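Local coordinates for glycoside Hydrolase Family 43_12 (Metagenome, PDB 7JVH), which probably hydrolyses glycosidic bonds in plant cell-wall polysaccharides or oligosaccharides, as a gut-metagenome member of glycoside hydrolase family 43, subfamily 12, at residues 136-141 against 174-179; 170-175 against 187-192; 182-187 against 209-214; 205-210 against 219-224. One frame throughout, in Å; residues are numbered along the deposited sequence.

Contact 1. Residues 136-141 against 174-179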
loop_
_atom_site.group_PDB
_atom_site.type_symbol
_atom_site.label_atom_id
_atom_site.label_comp_id
_atom_site.label_asym_id
_atom_site.label_seq_id
_atom_site.Cartn_x
_atom_site.Cartn_y
_atom_site.Cartn_z
ATOM N N TYR A 136 13.352 11.046 -9.087
ATOM C CA TYR A 136 13.903 10.580 -7.816
ATOM C C TYR A 136 12.797 9.878 -7.028
ATOM O O TYR A 136 11.721 10.436 -6.829
ATOM C CB TYR A 136 14.408 11.772 -7.003
ATOM C CG TYR A 136 15.654 12.428 -7.547
ATOM C CD1 TYR A 136 15.581 13.467 -8.479
ATOM C CD2 TYR A 136 16.909 12.027 -7.109
ATOM C CE1 TYR A 136 16.726 14.063 -8.970
ATOM C CE2 TYR A 136 18.071 12.628 -7.586
ATOM C CZ TYR A 136 17.974 13.646 -8.522
ATOM O OH TYR A 136 19.101 14.255 -9.008
HETATM N N MSE A 137 13.064 8.643 -6.600
HETATM C CA MSE A 137 12.212 7.960 -5.638
HETATM C C MSE A 137 13.038 7.702 -4.379
HETATM O O MSE A 137 13.963 6.891 -4.399
HETATM C CB MSE A 137 11.677 6.655 -6.241
HETATM C CG MSE A 137 10.428 6.130 -5.567
HETATM SE SE MSE A 137 10.784 5.459 -3.770
HETATM C CE MSE A 137 9.953 6.812 -2.716
ATOM N N ILE A 138 12.704 8.413 -3.297
ATOM C CA ILE A 138 13.450 8.328 -2.051
ATOM C C ILE A 138 12.574 7.787 -0.905
ATOM O O ILE A 138 11.458 8.244 -0.690
ATOM C CB ILE A 138 14.068 9.702 -1.682
ATOM C CG1 ILE A 138 15.060 9.559 -0.531
ATOM C CG2 ILE A 138 12.997 10.716 -1.319
ATOM C CD1 ILE A 138 15.805 10.851 -0.219
ATOM N N THR A 139 13.126 6.834 -0.147
ATOM C CA THR A 139 12.401 6.132 0.910
ATOM C C THR A 139 13.338 5.520 1.963
ATOM O O THR A 139 14.560 5.625 1.855
ATOM C CB THR A 139 11.529 5.027 0.282
ATOM O OG1 THR A 139 10.678 4.459 1.277
ATOM C CG2 THR A 139 12.379 3.949 -0.342
ATOM N N THR A 140 12.739 4.890 2.980
ATOM C CA THR A 140 13.457 4.091 3.968
ATOM C C THR A 140 13.128 2.615 3.732
ATOM O O THR A 140 11.955 2.219 3.681
ATOM C CB THR A 140 13.062 4.462 5.403
ATOM O OG1 THR A 140 13.068 5.883 5.557
ATOM C CG2 THR A 140 14.043 3.895 6.402
ATOM N N GLU A 141 14.177 1.810 3.568
ATOM C CA GLU A 141 14.057 0.388 3.279
ATOM C C GLU A 141 14.608 -0.405 4.471
ATOM O O GLU A 141 15.790 -0.659 4.535
ATOM C CB GLU A 141 14.802 0.046 1.976
ATOM C CG GLU A 141 14.958 -1.453 1.686
ATOM C CD GLU A 141 15.335 -1.747 0.257
ATOM O OE1 GLU A 141 14.437 -1.883 -0.564
ATOM O OE2 GLU A 141 16.532 -1.847 -0.049
ATOM N N PRO A 174 12.093 10.414 4.231
ATOM C CA PRO A 174 12.943 11.316 3.454
ATOM C C PRO A 174 12.172 11.987 2.312
ATOM O O PRO A 174 11.215 11.425 1.792
ATOM C CB PRO A 174 13.995 10.367 2.875
ATOM C CG PRO A 174 13.337 9.026 2.868
ATOM C CD PRO A 174 12.477 9.002 4.091
ATOM N N SER A 175 12.614 13.185 1.924
ATOM C CA SER A 175 11.991 13.936 0.839
ATOM C C SER A 175 12.945 15.032 0.381
ATOM O O SER A 175 13.440 15.809 1.183
ATOM C CB SER A 175 10.653 14.515 1.318
ATOM O OG SER A 175 9.955 15.190 0.318
ATOM N N LEU A 176 13.205 15.074 -0.925
ATOM C CA LEU A 176 14.112 16.029 -1.534
ATOM C C LEU A 176 13.356 17.261 -2.032
ATOM O O LEU A 176 12.158 17.193 -2.319
ATOM C CB LEU A 176 14.841 15.389 -2.707
ATOM C CG LEU A 176 15.635 14.128 -2.417
ATOM C CD1 LEU A 176 15.875 13.344 -3.699
ATOM C CD2 LEU A 176 16.941 14.473 -1.729
ATOM N N PHE A 177 14.077 18.385 -2.107
ATOM C CA PHE A 177 13.580 19.629 -2.672
ATOM C C PHE A 177 14.714 20.312 -3.424
ATOM O O PHE A 177 15.836 20.409 -2.909
ATOM C CB PHE A 177 13.049 20.553 -1.574
ATOM C CG PHE A 177 12.899 21.982 -2.008
ATOM C CD1 PHE A 177 11.787 22.397 -2.723
ATOM C CD2 PHE A 177 13.896 22.917 -1.713
ATOM C CE1 PHE A 177 11.672 23.714 -3.136
ATOM C CE2 PHE A 177 13.782 24.236 -2.123
ATOM C CZ PHE A 177 12.662 24.638 -2.829
ATOM N N PHE A 178 14.417 20.790 -4.639
ATOM C CA PHE A 178 15.401 21.402 -5.518
ATOM C C PHE A 178 15.126 22.891 -5.707
ATOM O O PHE A 178 14.208 23.266 -6.418
ATOM C CB PHE A 178 15.404 20.671 -6.860
ATOM C CG PHE A 178 15.568 19.187 -6.733
ATOM C CD1 PHE A 178 16.792 18.641 -6.378
ATOM C CD2 PHE A 178 14.487 18.332 -6.949
ATOM C CE1 PHE A 178 16.944 17.261 -6.245
ATOM C CE2 PHE A 178 14.625 16.950 -6.819
ATOM C CZ PHE A 178 15.857 16.414 -6.467
ATOM N N ASP A 179 15.944 23.726 -5.063
ATOM C CA ASP A 179 15.786 25.188 -5.064
ATOM C C ASP A 179 16.172 25.804 -6.420
ATOM O O ASP A 179 16.493 25.089 -7.356
ATOM C CB ASP A 179 16.624 25.804 -3.938
ATOM C CG ASP A 179 15.993 27.043 -3.348
ATOM O OD1 ASP A 179 15.253 27.753 -4.070
ATOM O OD2 ASP A 179 16.218 27.293 -2.144
#

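Contact 2. Residues 170-175 against 187-192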
loop_
_atom_site.group_PDB
_atom_site.type_symbol
_atom_site.label_atom_id
_atom_site.label_comp_id
_atom_site.label_asym_id
_atom_site.label_seq_id
_atom_site.Cartn_x
_atom_site.Cartn_y
_atom_site.Cartn_z
ATOM N N GLY A 170 19.571 8.823 9.773
ATOM C CA GLY A 170 18.567 7.970 10.376
ATOM C C GLY A 170 17.159 8.514 10.223
ATOM O O GLY A 170 16.933 9.474 9.510
ATOM N N GLY A 171 16.209 7.888 10.916
ATOM C CA GLY A 171 14.814 8.274 10.886
ATOM C C GLY A 171 14.147 7.823 9.599
ATOM O O GLY A 171 14.721 7.039 8.808
ATOM N N ILE A 172 12.933 8.344 9.373
ATOM C CA ILE A 172 12.109 7.961 8.214
ATOM C C ILE A 172 11.556 9.171 7.467
ATOM O O ILE A 172 11.785 10.325 7.857
ATOM C CB ILE A 172 10.934 7.080 8.675
ATOM C CG1 ILE A 172 9.988 7.867 9.602
ATOM C CG2 ILE A 172 11.471 5.823 9.372
ATOM C CD1 ILE A 172 8.834 7.040 10.112
ATOM N N ASP A 173 10.826 8.885 6.386
ATOM C CA ASP A 173 10.102 9.864 5.579
ATOM C C ASP A 173 11.041 10.874 4.937
ATOM O O ASP A 173 10.825 12.079 5.041
ATOM C CB ASP A 173 9.005 10.534 6.396
ATOM C CG ASP A 173 7.969 9.541 6.883
ATOM O OD1 ASP A 173 8.134 8.323 6.614
ATOM O OD2 ASP A 173 6.994 9.975 7.553
ATOM N N PRO A 174 12.093 10.414 4.231
ATOM C CA PRO A 174 12.943 11.316 3.454
ATOM C C PRO A 174 12.172 11.987 2.312
ATOM O O PRO A 174 11.215 11.425 1.792
ATOM C CB PRO A 174 13.995 10.367 2.875
ATOM C CG PRO A 174 13.337 9.026 2.868
ATOM C CD PRO A 174 12.477 9.002 4.091
ATOM N N SER A 175 12.614 13.185 1.924
ATOM C CA SER A 175 11.991 13.936 0.839
ATOM C C SER A 175 12.945 15.032 0.381
ATOM O O SER A 175 13.440 15.809 1.183
ATOM C CB SER A 175 10.653 14.515 1.318
ATOM O OG SER A 175 9.955 15.190 0.318
ATOM N N VAL A 187 14.857 16.688 3.497
ATOM C CA VAL A 187 14.214 16.798 4.789
ATOM C C VAL A 187 13.726 15.418 5.201
ATOM O O VAL A 187 13.362 14.583 4.350
ATOM C CB VAL A 187 13.065 17.828 4.765
ATOM C CG1 VAL A 187 11.866 17.303 3.965
ATOM C CG2 VAL A 187 12.727 18.253 6.179
ATOM N N HIS A 188 13.744 15.155 6.508
ATOM C CA HIS A 188 13.287 13.878 7.024
ATOM C C HIS A 188 12.904 13.994 8.479
ATOM O O HIS A 188 13.202 15.005 9.126
ATOM C CB HIS A 188 14.350 12.792 6.797
ATOM C CG HIS A 188 15.538 12.903 7.709
ATOM N ND1 HIS A 188 15.681 12.129 8.837
ATOM C CD2 HIS A 188 16.651 13.673 7.640
ATOM C CE1 HIS A 188 16.826 12.430 9.434
ATOM N NE2 HIS A 188 17.430 13.366 8.730
ATOM N N ASN A 189 12.182 12.968 8.959
ATOM C CA ASN A 189 11.856 12.799 10.371
ATOM C C ASN A 189 13.080 12.176 11.051
ATOM O O ASN A 189 13.821 11.429 10.421
ATOM C CB ASN A 189 10.568 11.956 10.504
ATOM C CG ASN A 189 10.490 11.144 11.797
ATOM O OD1 ASN A 189 11.247 10.193 11.982
ATOM N ND2 ASN A 189 9.533 11.480 12.665
ATOM N N ASP A 190 13.295 12.522 12.321
ATOM C CA ASP A 190 14.383 11.961 13.115
ATOM C C ASP A 190 13.982 11.929 14.585
ATOM O O ASP A 190 12.945 12.470 14.961
ATOM C CB ASP A 190 15.676 12.780 12.935
ATOM C CG ASP A 190 16.955 11.941 13.135
ATOM O OD1 ASP A 190 16.868 10.764 13.579
ATOM O OD2 ASP A 190 18.054 12.457 12.846
ATOM N N ALA A 191 14.807 11.274 15.408
ATOM C CA ALA A 191 14.618 11.264 16.854
ATOM C C ALA A 191 15.414 12.419 17.442
ATOM O O ALA A 191 16.459 12.770 16.899
ATOM C CB ALA A 191 15.056 9.933 17.449
ATOM N N PRO A 192 14.921 13.076 18.514
ATOM C CA PRO A 192 15.646 14.200 19.114
ATOM C C PRO A 192 16.769 13.697 19.996
ATOM O O PRO A 192 16.678 12.599 20.513
ATOM C CB PRO A 192 14.577 14.872 19.979
ATOM C CG PRO A 192 13.691 13.742 20.382
ATOM C CD PRO A 192 13.659 12.776 19.210
#

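Contact 3. Residues 182-187 against 209-214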
loop_
_atom_site.group_PDB
_atom_site.type_symbol
_atom_site.label_atom_id
_atom_site.label_comp_id
_atom_site.label_asym_id
_atom_site.label_seq_id
_atom_site.Cartn_x
_atom_site.Cartn_y
_atom_site.Cartn_z
ATOM N N GLY A 182 20.426 26.102 -7.855
ATOM C CA GLY A 182 21.243 24.917 -8.040
ATOM C C GLY A 182 21.491 24.110 -6.778
ATOM O O GLY A 182 22.036 23.007 -6.851
ATOM N N LYS A 183 21.049 24.619 -5.626
ATOM C CA LYS A 183 21.166 23.898 -4.374
ATOM C C LYS A 183 19.997 22.942 -4.175
ATOM O O LYS A 183 18.849 23.265 -4.492
ATOM C CB LYS A 183 21.282 24.879 -3.207
ATOM C CG LYS A 183 22.563 25.690 -3.263
ATOM C CD LYS A 183 22.678 26.598 -2.047
ATOM C CE LYS A 183 23.954 27.426 -2.018
ATOM N NZ LYS A 183 25.088 26.611 -1.513
ATOM N N ALA A 184 20.311 21.753 -3.657
ATOM C CA ALA A 184 19.331 20.727 -3.347
ATOM C C ALA A 184 19.341 20.442 -1.857
ATOM O O ALA A 184 20.369 20.559 -1.197
ATOM C CB ALA A 184 19.647 19.470 -4.125
ATOM N N TYR A 185 18.175 20.065 -1.334
ATOM C CA TYR A 185 18.005 19.796 0.086
ATOM C C TYR A 185 17.247 18.500 0.305
ATOM O O TYR A 185 16.636 17.950 -0.610
ATOM C CB TYR A 185 17.308 20.973 0.760
ATOM C CG TYR A 185 18.060 22.266 0.550
ATOM C CD1 TYR A 185 19.141 22.601 1.357
ATOM C CD2 TYR A 185 17.713 23.141 -0.487
ATOM C CE1 TYR A 185 19.846 23.775 1.161
ATOM C CE2 TYR A 185 18.412 24.317 -0.691
ATOM C CZ TYR A 185 19.479 24.628 0.134
ATOM O OH TYR A 185 20.172 25.794 -0.070
ATOM N N LEU A 186 17.325 18.004 1.537
ATOM C CA LEU A 186 16.677 16.773 1.920
ATOM C C LEU A 186 16.147 16.962 3.318
ATOM O O LEU A 186 16.883 17.364 4.214
ATOM C CB LEU A 186 17.683 15.632 1.887
ATOM C CG LEU A 186 17.137 14.235 2.181
ATOM C CD1 LEU A 186 18.078 13.195 1.601
ATOM C CD2 LEU A 186 16.889 14.004 3.678
ATOM N N VAL A 187 14.857 16.688 3.497
ATOM C CA VAL A 187 14.214 16.798 4.789
ATOM C C VAL A 187 13.726 15.418 5.201
ATOM O O VAL A 187 13.362 14.583 4.350
ATOM C CB VAL A 187 13.065 17.828 4.765
ATOM C CG1 VAL A 187 11.866 17.303 3.965
ATOM C CG2 VAL A 187 12.727 18.253 6.179
ATOM N N TYR A 209 21.953 18.726 -0.022
ATOM C CA TYR A 209 22.107 17.484 -0.776
ATOM C C TYR A 209 23.056 17.726 -1.935
ATOM O O TYR A 209 22.991 18.757 -2.597
ATOM C CB TYR A 209 20.737 17.007 -1.276
ATOM C CG TYR A 209 20.681 15.635 -1.945
ATOM C CD1 TYR A 209 20.520 14.464 -1.195
ATOM C CD2 TYR A 209 20.725 15.515 -3.332
ATOM C CE1 TYR A 209 20.442 13.219 -1.813
ATOM C CE2 TYR A 209 20.644 14.276 -3.957
ATOM C CZ TYR A 209 20.503 13.130 -3.199
ATOM O OH TYR A 209 20.426 11.896 -3.827
ATOM N N ASP A 210 23.954 16.763 -2.157
ATOM C CA ASP A 210 24.938 16.816 -3.216
ATOM C C ASP A 210 24.410 16.011 -4.398
ATOM O O ASP A 210 24.294 14.786 -4.312
ATOM C CB ASP A 210 26.273 16.253 -2.726
ATOM C CG ASP A 210 27.382 16.408 -3.756
ATOM O OD1 ASP A 210 27.141 16.149 -4.954
ATOM O OD2 ASP A 210 28.504 16.799 -3.372
ATOM N N LEU A 211 24.100 16.712 -5.498
ATOM C CA LEU A 211 23.482 16.112 -6.672
ATOM C C LEU A 211 24.438 15.180 -7.401
ATOM O O LEU A 211 24.030 14.134 -7.888
ATOM C CB LEU A 211 22.938 17.191 -7.610
ATOM C CG LEU A 211 21.814 18.018 -6.975
ATOM C CD1 LEU A 211 21.807 19.442 -7.508
ATOM C CD2 LEU A 211 20.459 17.351 -7.163
ATOM N N GLU A 212 25.720 15.556 -7.449
ATOM C CA GLU A 212 26.755 14.739 -8.083
ATOM C C GLU A 212 26.897 13.398 -7.373
ATOM O O GLU A 212 26.827 12.356 -8.006
ATOM C CB GLU A 212 28.087 15.485 -8.132
ATOM C CG GLU A 212 28.006 16.782 -8.930
ATOM C CD GLU A 212 27.425 17.961 -8.142
ATOM O OE1 GLU A 212 27.738 18.083 -6.937
ATOM O OE2 GLU A 212 26.638 18.746 -8.717
ATOM N N LYS A 213 27.048 13.439 -6.045
ATOM C CA LYS A 213 27.311 12.254 -5.226
ATOM C C LYS A 213 26.052 11.521 -4.730
ATOM O O LYS A 213 26.150 10.393 -4.270
ATOM C CB LYS A 213 28.193 12.639 -4.025
ATOM C CG LYS A 213 29.723 12.353 -4.129
ATOM C CD LYS A 213 30.424 12.901 -5.376
ATOM C CE LYS A 213 31.358 11.864 -6.012
ATOM N NZ LYS A 213 30.572 10.686 -6.517
ATOM N N ASP A 214 24.891 12.171 -4.822
ATOM C CA ASP A 214 23.634 11.639 -4.292
ATOM C C ASP A 214 23.817 11.218 -2.836
ATOM O O ASP A 214 23.655 10.056 -2.477
ATOM C CB ASP A 214 23.115 10.489 -5.159
ATOM C CG ASP A 214 22.535 10.965 -6.480
ATOM O OD1 ASP A 214 21.554 11.727 -6.463
ATOM O OD2 ASP A 214 23.063 10.576 -7.533
#

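Contact 4. Residues 205-210 against 219-224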
loop_
_atom_site.group_PDB
_atom_site.type_symbol
_atom_site.label_atom_id
_atom_site.label_comp_id
_atom_site.label_asym_id
_atom_site.label_seq_id
_atom_site.Cartn_x
_atom_site.Cartn_y
_atom_site.Cartn_z
ATOM N N LYS A 205 14.271 17.367 10.290
ATOM C CA LYS A 205 15.645 17.713 10.066
ATOM C C LYS A 205 15.838 17.942 8.586
ATOM O O LYS A 205 15.297 17.209 7.781
ATOM C CB LYS A 205 16.544 16.564 10.532
ATOM C CG LYS A 205 18.034 16.903 10.517
ATOM C CD LYS A 205 18.861 15.867 11.258
ATOM C CE LYS A 205 18.608 15.937 12.763
ATOM N NZ LYS A 205 19.307 14.861 13.495
ATOM N N ILE A 206 16.634 18.963 8.240
ATOM C CA ILE A 206 16.968 19.267 6.854
ATOM C C ILE A 206 18.477 19.169 6.635
ATOM O O ILE A 206 19.262 19.430 7.545
ATOM C CB ILE A 206 16.428 20.650 6.437
ATOM C CG1 ILE A 206 16.541 20.842 4.925
ATOM C CG2 ILE A 206 17.145 21.782 7.175
ATOM C CD1 ILE A 206 15.762 22.056 4.429
ATOM N N TRP A 207 18.859 18.755 5.420
ATOM C CA TRP A 207 20.247 18.620 4.980
ATOM C C TRP A 207 20.361 19.229 3.602
ATOM O O TRP A 207 19.440 19.108 2.803
ATOM C CB TRP A 207 20.627 17.152 4.811
ATOM C CG TRP A 207 20.607 16.310 6.034
ATOM C CD1 TRP A 207 19.523 15.729 6.609
ATOM C CD2 TRP A 207 21.742 15.894 6.806
ATOM N NE1 TRP A 207 19.901 14.992 7.697
ATOM C CE2 TRP A 207 21.257 15.081 7.850
ATOM C CE3 TRP A 207 23.118 16.145 6.728
ATOM C CZ2 TRP A 207 22.099 14.517 8.816
ATOM C CZ3 TRP A 207 23.956 15.576 7.686
ATOM C CH2 TRP A 207 23.439 14.782 8.723
ATOM N N GLU A 208 21.505 19.845 3.312
ATOM C CA GLU A 208 21.892 20.161 1.945
ATOM C C GLU A 208 22.254 18.836 1.275
ATOM O O GLU A 208 22.784 17.930 1.923
ATOM C CB GLU A 208 23.079 21.133 1.911
ATOM C CG GLU A 208 23.306 21.799 0.554
ATOM C CD GLU A 208 24.354 22.920 0.612
ATOM O OE1 GLU A 208 24.562 23.492 1.706
ATOM O OE2 GLU A 208 24.970 23.243 -0.436
ATOM N N TYR A 209 21.953 18.726 -0.022
ATOM C CA TYR A 209 22.107 17.484 -0.776
ATOM C C TYR A 209 23.056 17.726 -1.935
ATOM O O TYR A 209 22.991 18.757 -2.597
ATOM C CB TYR A 209 20.737 17.007 -1.276
ATOM C CG TYR A 209 20.681 15.635 -1.945
ATOM C CD1 TYR A 209 20.520 14.464 -1.195
ATOM C CD2 TYR A 209 20.725 15.515 -3.332
ATOM C CE1 TYR A 209 20.442 13.219 -1.813
ATOM C CE2 TYR A 209 20.644 14.276 -3.957
ATOM C CZ TYR A 209 20.503 13.130 -3.199
ATOM O OH TYR A 209 20.426 11.896 -3.827
ATOM N N ASP A 210 23.954 16.763 -2.157
ATOM C CA ASP A 210 24.938 16.816 -3.216
ATOM C C ASP A 210 24.410 16.011 -4.398
ATOM O O ASP A 210 24.294 14.786 -4.312
ATOM C CB ASP A 210 26.273 16.253 -2.726
ATOM C CG ASP A 210 27.382 16.408 -3.756
ATOM O OD1 ASP A 210 27.141 16.149 -4.954
ATOM O OD2 ASP A 210 28.504 16.799 -3.372
ATOM N N GLY A 219 27.624 18.171 8.154
ATOM C CA GLY A 219 27.668 19.481 8.784
ATOM C C GLY A 219 26.579 20.463 8.375
ATOM O O GLY A 219 26.507 21.552 8.920
ATOM N N THR A 220 25.713 20.066 7.435
ATOM C CA THR A 220 24.656 20.945 6.927
ATOM C C THR A 220 23.298 20.659 7.567
ATOM O O THR A 220 22.317 21.319 7.244
ATOM C CB THR A 220 24.512 20.855 5.392
ATOM O OG1 THR A 220 24.049 19.547 5.015
ATOM C CG2 THR A 220 25.848 21.154 4.701
ATOM N N ASP A 221 23.260 19.682 8.481
ATOM C CA ASP A 221 22.032 19.279 9.147
ATOM C C ASP A 221 21.579 20.316 10.158
ATOM O O ASP A 221 22.389 20.912 10.840
ATOM C CB ASP A 221 22.164 17.910 9.820
ATOM C CG ASP A 221 23.293 17.845 10.851
ATOM O OD1 ASP A 221 24.420 18.279 10.551
ATOM O OD2 ASP A 221 23.072 17.348 11.964
ATOM N N LYS A 222 20.263 20.532 10.228
ATOM C CA LYS A 222 19.637 21.428 11.188
ATOM C C LYS A 222 18.224 20.957 11.475
ATOM O O LYS A 222 17.486 20.572 10.557
ATOM C CB LYS A 222 19.571 22.842 10.622
ATOM C CG LYS A 222 19.121 23.885 11.632
ATOM C CD LYS A 222 18.530 25.112 10.994
ATOM C CE LYS A 222 18.130 26.106 12.073
ATOM N NZ LYS A 222 17.311 27.230 11.503
ATOM N N VAL A 223 17.842 20.988 12.757
ATOM C CA VAL A 223 16.470 20.719 13.158
ATOM C C VAL A 223 15.645 21.970 12.870
ATOM O O VAL A 223 15.909 23.032 13.431
ATOM C CB VAL A 223 16.347 20.336 14.647
ATOM C CG1 VAL A 223 14.883 20.133 15.005
ATOM C CG2 VAL A 223 17.154 19.081 14.955
ATOM N N ILE A 224 14.648 21.833 11.988
ATOM C CA ILE A 224 13.766 22.941 11.589
ATOM C C ILE A 224 12.379 22.908 12.233
ATOM O O ILE A 224 11.725 23.933 12.332
ATOM C CB ILE A 224 13.639 23.073 10.055
ATOM C CG1 ILE A 224 13.364 21.725 9.395
ATOM C CG2 ILE A 224 14.912 23.691 9.475
ATOM C CD1 ILE A 224 13.040 21.867 7.928
#

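Contact 1. Residues 136-141 against 174-179
One face of the Y136 ring is met by F178 CZ, which stands 3.5 Å above the ring plane, off toward the rim and nearest CE1. The two rings meet obliquely, planes 40° apart and centroids 5.1 Å apart. L176 CD1 also comes in obliquely, 3.8 Å from Y136 CD2, its side chain at about a right angle to the tyrosine. Setting CG opposite the carbonyl carbon (chi1 -71°) turns the Y136 ring so that F178 and L176 meet it from the same side, while its hydroxyl bonds N132. Replacing this tyrosine by an alanine would probably open a gap beside L176 and F178, leave N132 without its hydroxyl partner and let the F178 ring turn more freely. I138 CD1 pushes between P174 and L176, 3.6 Å from P174 CB and 3.9 Å from L176 CG. P174 CG rests on the T139 backbone, 3.6 Å from its CA, and T140 OG1, which bonds N149, touches P174 CD. The strands run 148° apart with axes 7.5 Å from each other, without backbone pairing; side chains carry most of the contact. This is how successive four-stranded blades pack face to face in the five-bladed beta-propeller of family 43.

Contact 2. Residues 170-175 against 187-192
H188 reaches from strand 187-190 along the loop from P174 to G170. Its CB lies 3.7 Å from I172 O and 3.9 Å from P174 CA. CG, held between the backbone N and the carbonyl carbon (chi1 74°), turns the imidazole toward G170. There CE1 and ND1 are both 3.0 Å from G170 O, too poorly angled for ND1 to bond it. ND1 donates instead to N189 O from above the carbonyl plane, though this modelled bond is doubtfully short. I172 O and G171 CA sit at the ring edge, and the tip, NE2, bonds W207 NE1. With an alanine here, W207 NE1 would probably lose its partner and a gap would open where the imidazole packs against G170. V187 N gives S175 O an almost straight bond (175°) and N189 N bonds I172 O at 2.9 Å; the return from S175 N to V187 O is weak. Between them the register slips by one residue at D173, whose phi and psi lie in the left-handed helical region. G171 CA makes a CA-H...O contact with N189 O, 3.3 Å; a CB would clash with that oxygen, and positive phi also favours glycine. N189 OD1 runs beside I172 CG1, the amide fixed by R202 and I238. The turn presents D173, bonded to G240 N and a bound glycerol, beside E239, consistent with the active-site pocket at the centre of a family 43 propeller.

Contact 3. Residues 182-187 against 209-214
Y209 and A184 meet through both backbone and side chain: Y209 N donates to A184 O at 2.7 Å, from well above the carbonyl plane. A184 CB lies 3.9 Å from Y209 CB. From there the tyrosine turns away from A184 and runs past L186. With CG opposite the backbone N (chi1 -173°), the ring lies beside this leucine, and L186 CD1 approaches it obliquely, 3.9 Å from Y209 CD1. The phenol continues to D214, and Y209 OH bonds the anti lone pair of D214 OD1 at 2.9 Å. K153 forms a salt bridge with the other oxygen, OD2, so the carboxylate is pinned at both ends. L211 packs on the same alanine methyl. Its CG stands opposite the carbonyl carbon (chi1 -64°), which folds the isobutyl group back over the strand end, with L211 CD2 3.8 Å from A184 CB and L211 CD1 3.6 Å from G182 O. A184, small and buried, is thus met by Y209 and L211 together, and F178 touches it as well. The bend after the strand is held by D210, whose OD1 accepts from K213 N at 168°, an Asx motif that fixes the backbone leading to D214. Chemically, the interface consists of apolar contacts of A184 and L186 with Y209 and L211, joined by one backbone bond, and the polar tip of the tyrosine is carried past them to a carboxylate whose charge K153 probably balances.

Contact 4. Residues 205-210 against 219-224
D221 CB sits squarely over one face of the W207 indole, 3.3 Å from the centroid of the six-membered ring and 3° off its normal, a clear CH-pi contact. The two side chains run side by side in the same direction, and the carboxylate plane is only 17° from the ring plane. D221 CG lies between its backbone N and carbonyl carbon (chi1 58°), which lays the acid over the six-membered ring, its CG 3.7 Å from W207 CH2. K205 flanks D221 on the same face of the sheet and points the same way, CD against CB. Its chain bends at chi3 and ends in a salt bridge with D190, while K205 NZ stays 4.8 Å from D221 OD2, close enough that some electrostatic attraction is likely. The strands 203-210 and 215-226 form an antiparallel beta-hairpin in which 215-226 is the outermost strand of this propeller blade. Here I206 and K222 are a hydrogen-bonded pair: I206 N reaches K222 O nearly straight, and K222 N returns to I206 O in the carbonyl plane. K205 and V223 follow as a non-hydrogen-bonded pair. On the I206 face, I224 crosses the isoleucine at about a right angle, with the CG2 methyls of I206 and I224 3.7 Å apart and I224 CD1 against I206 CB. T220 crosses both W207 and E208 at about a right angle. Its OG1 accepts from E208 N at 3.1 Å and also bonds I217 O, so one hydroxyl ties two backbone groups, while CB and CG2 pack against E208 CB.

Contacts 2, 3 and 4 build one four-stranded sheet from its innermost strand outward, and contact 1 sets it against the preceding blade. Contacts 1 and 2 share P174 and S175, with centres 11 Å apart. L176 CD2 of contact 1 is 3.6 Å from CD1 of Y209, a residue common to contacts 3 and 4. F177 O and Y185 N, 2.8 Å apart, probably hydrogen-bond contacts 1 and 3; D190 OD2 meets K205 NZ at 2.8 Å between contacts 2 and 4. Contact 2 is nearest a probable active-site pocket: a glycerol, probably from the crystallisation liquor, lies about 3 Å from the D173 side chain. The centres of contacts 3 and 4 lie farther out, about 28 and 29 Å from the chain centre.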